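Local coordinates for plasmin and fibronectin-binding protein A (PDB 4MR0) that acts as a fibronectin-dependent adhesin and invasin of Streptococcus pneumoniae that binds human fibronectin, plasmin, plasminogen and serum albumin, at residues A[182-186]-A[187-191]; A[364-368]-A[369-373]. One frame throughout, in Å; residues are numbered along the deposited sequence.

Contact 1 of 2, residues A[182-186]-A[187-191]; sequences NGINI and KNHPS. With MN (manganese (II) ion), chain F.
N182 and S191 hold the two ends of a loop together. N182 ND2 donates to S191 OG (2.9 Å, N-H...O 164°), with the oxygen close to the amide plane. N182 ND2 also bonds to the backbone oxygen of M223. At the other end of the amide, N182 OD1 accepts from I184 N (3.0 Å) and closes an Asx turn. I184 O takes the proton of S191 OG on a lone pair in the carbonyl plane, at 2.8 Å. The hydroxyl thus accepts once and donates once. I184 CG2 rests against P190 O. I186 starts a type II turn that ends at H189, and the two side chains lie side by side and point the same way. I186 CG2 touches H189 CB, and I186 CD1 sits over the imidazole centre, 3.9 Å from the centroid. With CG anti to the backbone N (chi1 -172°), the H189 ring lies alongside I186. H189 ND1 donates to P190 O (2.7 Å), nearly in the ring plane. H189 NE2 binds manganese at 2.3 Å. E162, the T200 backbone oxygen and three waters complete the site. The ND1 bond helps fix the ring's rotation and so point NE2 at the metal, and probably makes it a stronger ligand.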
loop_
_atom_site.group_PDB
_atom_site.type_symbol
_atom_site.label_atom_id
_atom_site.label_comp_id
_atom_site.label_asym_id
_atom_site.label_seq_id
_atom_site.Cartn_x
_atom_site.Cartn_y
_atom_site.Cartn_z
ATOM N N ASN A 182 -10.595 10.112 -16.747
ATOM C CA ASN A 182 -9.602 11.143 -16.481
ATOM C C ASN A 182 -9.055 11.797 -17.748
ATOM O O ASN A 182 -8.303 11.179 -18.509
ATOM C CB ASN A 182 -8.444 10.573 -15.668
ATOM C CG ASN A 182 -7.371 11.605 -15.407
ATOM O OD1 ASN A 182 -7.645 12.808 -15.429
ATOM N ND2 ASN A 182 -6.148 11.146 -15.146
ATOM N N GLY A 183 -9.433 13.055 -17.960
ATOM C CA GLY A 183 -8.971 13.791 -19.124
ATOM C C GLY A 183 -8.071 14.952 -18.736
ATOM O O GLY A 183 -7.855 15.874 -19.523
ATOM N N ILE A 184 -7.546 14.910 -17.513
ATOM C CA ILE A 184 -6.672 15.967 -17.014
ATOM C C ILE A 184 -5.279 15.785 -17.617
ATOM O O ILE A 184 -4.508 14.922 -17.191
ATOM C CB ILE A 184 -6.597 15.917 -15.475
ATOM C CG1 ILE A 184 -8.015 15.851 -14.898
ATOM C CG2 ILE A 184 -5.898 17.159 -14.939
ATOM C CD1 ILE A 184 -8.070 15.493 -13.421
ATOM N N ASN A 185 -4.969 16.604 -18.619
ATOM C CA ASN A 185 -3.690 16.536 -19.316
ATOM C C ASN A 185 -3.057 17.924 -19.318
ATOM O O ASN A 185 -3.056 18.625 -20.332
ATOM C CB ASN A 185 -3.934 16.031 -20.747
ATOM C CG ASN A 185 -2.668 15.958 -21.574
ATOM O OD1 ASN A 185 -1.665 15.375 -21.154
ATOM N ND2 ASN A 185 -2.710 16.544 -22.768
ATOM N N ILE A 186 -2.507 18.299 -18.164
ATOM C CA ILE A 186 -1.901 19.608 -17.965
ATOM C C ILE A 186 -0.424 19.502 -17.577
ATOM O O ILE A 186 -0.045 18.723 -16.701
ATOM C CB ILE A 186 -2.684 20.375 -16.867
ATOM C CG1 ILE A 186 -4.164 20.454 -17.260
ATOM C CG2 ILE A 186 -2.129 21.770 -16.683
ATOM C CD1 ILE A 186 -5.070 21.002 -16.171
ATOM N N LYS A 187 0.406 20.295 -18.245
ATOM C CA LYS A 187 1.848 20.310 -18.005
ATOM C C LYS A 187 2.199 20.823 -16.604
ATOM O O LYS A 187 1.594 21.781 -16.126
ATOM C CB LYS A 187 2.515 21.210 -19.051
ATOM C CG LYS A 187 4.023 21.166 -19.057
ATOM C CD LYS A 187 4.517 19.865 -19.656
ATOM C CE LYS A 187 6.030 19.817 -19.666
ATOM N NZ LYS A 187 6.520 18.554 -20.283
ATOM N N ASN A 188 3.171 20.187 -15.949
ATOM C CA ASN A 188 3.608 20.618 -14.617
ATOM C C ASN A 188 2.402 20.706 -13.682
ATOM O O ASN A 188 2.325 21.604 -12.834
ATOM C CB ASN A 188 4.264 22.002 -14.730
ATOM C CG ASN A 188 5.008 22.411 -13.469
ATOM O OD1 ASN A 188 5.070 23.596 -13.129
ATOM N ND2 ASN A 188 5.597 21.438 -12.782
ATOM N N HIS A 189 1.481 19.758 -13.823
ATOM C CA HIS A 189 0.243 19.771 -13.051
ATOM C C HIS A 189 -0.202 18.341 -12.729
ATOM O O HIS A 189 -0.017 17.423 -13.533
ATOM C CB HIS A 189 -0.801 20.498 -13.910
ATOM C CG HIS A 189 -2.096 20.799 -13.223
ATOM N ND1 HIS A 189 -3.002 19.820 -12.869
ATOM C CD2 HIS A 189 -2.684 21.982 -12.920
ATOM C CE1 HIS A 189 -4.093 20.388 -12.385
ATOM N NE2 HIS A 189 -3.926 21.698 -12.404
ATOM N N PRO A 190 -0.788 18.128 -11.538
ATOM C CA PRO A 190 -1.225 16.770 -11.210
ATOM C C PRO A 190 -2.379 16.299 -12.093
ATOM O O PRO A 190 -3.123 17.108 -12.646
ATOM C CB PRO A 190 -1.615 16.874 -9.735
ATOM C CG PRO A 190 -2.012 18.316 -9.577
ATOM C CD PRO A 190 -0.967 19.040 -10.395
ATOM N N SER A 191 -2.504 14.985 -12.238
ATOM C CA SER A 191 -3.574 14.397 -13.034
ATOM C C SER A 191 -4.299 13.428 -12.107
ATOM O O SER A 191 -4.261 12.213 -12.291
ATOM C CB SER A 191 -2.998 13.661 -14.248
ATOM O OG SER A 191 -4.029 13.160 -15.088
HETATM MN MN MN F . -5.413 23.489 -12.371
HETATM O O HOH W 1 -2.014 17.054 -15.573
HETATM O O HOH W 2 1.950 17.044 -15.588
HETATM O O HOH W 3 -4.388 24.547 -14.247
HETATM O O HOH W 4 -6.858 25.215 -12.095
HETATM O O HOH W 5 -6.767 22.533 -10.656
#

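Contact 2 of 2, residues A[364-368]-A[369-373]; sequences IKILN and NHFDN
This is a local packing contact at a bend in strand 364-372, where one coil of the parallel beta-helix passes from one face to the next. It lies in the third PbH1 repeat. I366 and F371 meet across the bend on the inner side. I366 CG2 approaches F371 CZ at 3.9 Å, near the ring plane, so the methyl meets an edge of the ring. The two side chains cross at about a right angle. Both torsions matter here: I366 CG2 is anti to its own N, while F371 has CG anti to the carbonyl carbon (chi1 -60°), and this brings the ring tip back to the isoleucine. I349 and V379 pack on both residues. F371 also meets F336 and F394 in the coils before and after, with the ring planes inclined by 35-40°.

The chain turns at N368, with N369 just after it. N368 has left-handed backbone angles (44/45°), and its ND2 bonds to G391 O. N369 CG lies 3.4 Å from L367 O, so the side chain folds back toward L367, two residues earlier. It also meets I366 CG2, crossing that side chain at about a right angle. N392 of the next coil grips the bend twice: its OD1 accepts from N369 N, and its ND2 donates to I366 O. H370 leads away from the contact and bonds D395 through NE2. I366 and F371 thus pack with I349 and V379, with N369 also buried beside I366. N392 satisfies backbone groups of the bend and N368 reaches G391, which ties this coil to its successor.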
loop_
_atom_site.group_PDB
_atom_site.type_symbol
_atom_site.label_atom_id
_atom_site.label_comp_id
_atom_site.label_asym_id
_atom_site.label_seq_id
_atom_site.Cartn_x
_atom_site.Cartn_y
_atom_site.Cartn_z
ATOM N N ILE A 364 -3.599 1.414 11.431
ATOM C CA ILE A 364 -3.755 1.125 10.016
ATOM C C ILE A 364 -4.100 -0.354 9.905
ATOM O O ILE A 364 -3.314 -1.214 10.307
ATOM C CB ILE A 364 -2.433 1.385 9.264
ATOM C CG1 ILE A 364 -1.908 2.787 9.607
ATOM C CG2 ILE A 364 -2.638 1.232 7.764
ATOM C CD1 ILE A 364 -2.842 3.914 9.181
ATOM N N LYS A 365 -5.276 -0.643 9.361
ATOM C CA LYS A 365 -5.714 -2.022 9.217
ATOM C C LYS A 365 -5.836 -2.397 7.752
ATOM O O LYS A 365 -6.500 -1.712 6.983
ATOM C CB LYS A 365 -7.060 -2.218 9.913
ATOM C CG LYS A 365 -7.015 -1.954 11.402
ATOM C CD LYS A 365 -8.401 -2.094 12.037
ATOM C CE LYS A 365 -8.313 -1.933 13.546
ATOM N NZ LYS A 365 -9.660 -1.801 14.162
ATOM N N ILE A 366 -5.189 -3.491 7.377
ATOM C CA ILE A 366 -5.210 -3.972 6.000
ATOM C C ILE A 366 -5.789 -5.364 6.136
ATOM O O ILE A 366 -5.093 -6.297 6.534
ATOM C CB ILE A 366 -3.779 -3.996 5.433
ATOM C CG1 ILE A 366 -3.252 -2.553 5.388
ATOM C CG2 ILE A 366 -3.762 -4.646 4.062
ATOM C CD1 ILE A 366 -1.792 -2.422 5.022
ATOM N N LEU A 367 -7.071 -5.480 5.795
ATOM C CA LEU A 367 -7.813 -6.715 5.984
ATOM C C LEU A 367 -8.463 -7.417 4.800
ATOM O O LEU A 367 -9.089 -6.797 3.946
ATOM C CB LEU A 367 -8.911 -6.449 7.007
ATOM C CG LEU A 367 -8.537 -5.564 8.203
ATOM C CD1 LEU A 367 -9.807 -5.177 8.954
ATOM C CD2 LEU A 367 -7.568 -6.304 9.126
ATOM N N ASN A 368 -8.321 -8.732 4.789
ATOM C CA ASN A 368 -8.954 -9.560 3.782
ATOM C C ASN A 368 -8.872 -9.053 2.339
ATOM O O ASN A 368 -9.881 -9.062 1.628
ATOM C CB ASN A 368 -10.420 -9.737 4.186
ATOM C CG ASN A 368 -10.573 -10.250 5.607
ATOM O OD1 ASN A 368 -11.549 -9.936 6.299
ATOM N ND2 ASN A 368 -9.612 -11.054 6.049
ATOM N N ASN A 369 -7.693 -8.601 1.911
ATOM C CA ASN A 369 -7.514 -8.131 0.534
ATOM C C ASN A 369 -6.809 -9.215 -0.271
ATOM O O ASN A 369 -6.200 -10.124 0.299
ATOM C CB ASN A 369 -6.640 -6.871 0.478
ATOM C CG ASN A 369 -7.209 -5.728 1.284
ATOM O OD1 ASN A 369 -6.729 -5.418 2.386
ATOM N ND2 ASN A 369 -8.243 -5.097 0.750
ATOM N N HIS A 370 -6.885 -9.112 -1.596
ATOM C CA HIS A 370 -6.208 -10.061 -2.477
ATOM C C HIS A 370 -5.168 -9.281 -3.290
ATOM O O HIS A 370 -5.518 -8.475 -4.150
ATOM C CB HIS A 370 -7.206 -10.734 -3.429
ATOM C CG HIS A 370 -6.586 -11.764 -4.325
ATOM N ND1 HIS A 370 -7.320 -12.502 -5.229
ATOM C CD2 HIS A 370 -5.304 -12.186 -4.450
ATOM C CE1 HIS A 370 -6.518 -13.333 -5.872
ATOM N NE2 HIS A 370 -5.289 -13.161 -5.418
ATOM N N PHE A 371 -3.894 -9.509 -2.998
ATOM C CA PHE A 371 -2.808 -8.832 -3.703
ATOM C C PHE A 371 -2.334 -9.825 -4.759
ATOM O O PHE A 371 -1.495 -10.688 -4.491
ATOM C CB PHE A 371 -1.695 -8.501 -2.721
ATOM C CG PHE A 371 -2.131 -7.601 -1.599
ATOM C CD1 PHE A 371 -2.476 -6.275 -1.847
ATOM C CD2 PHE A 371 -2.208 -8.081 -0.297
ATOM C CE1 PHE A 371 -2.894 -5.433 -0.803
ATOM C CE2 PHE A 371 -2.624 -7.251 0.753
ATOM C CZ PHE A 371 -2.966 -5.927 0.498
ATOM N N ASP A 372 -2.881 -9.674 -5.962
ATOM C CA ASP A 372 -2.623 -10.580 -7.072
ATOM C C ASP A 372 -1.416 -10.312 -7.967
ATOM O O ASP A 372 -1.521 -9.640 -8.997
ATOM C CB ASP A 372 -3.884 -10.654 -7.933
ATOM C CG ASP A 372 -3.966 -11.927 -8.753
ATOM O OD1 ASP A 372 -2.994 -12.708 -8.755
ATOM O OD2 ASP A 372 -5.011 -12.140 -9.400
ATOM N N ASN A 373 -0.274 -10.859 -7.568
ATOM C CA ASN A 373 0.966 -10.743 -8.332
ATOM C C ASN A 373 1.560 -9.335 -8.434
ATOM O O ASN A 373 1.850 -8.864 -9.537
ATOM C CB ASN A 373 0.741 -11.330 -9.742
ATOM C CG ASN A 373 2.036 -11.726 -10.435
ATOM O OD1 ASN A 373 2.923 -12.335 -9.827
ATOM N ND2 ASN A 373 2.145 -11.398 -11.723
#

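Contact 1 comes first along the chain, and the two are separate: their centres are 30 Å apart and their nearest atoms about 21 Å apart. Both belong to the beta-helix but serve different parts of it. The centre of contact 1 is about 23 Å, and that of contact 2 about 9 Å, from the centre of the chain. Contact 1 is a loop joining two strands, and it supplies one ligand of a manganese site. Contact 2 follows a bend within a coil, and none of its residues belongs to the manganese sites. A calcium lies about 8 Å from the L367 side chain. A second manganese lies about 11 Å from the P190 side chain.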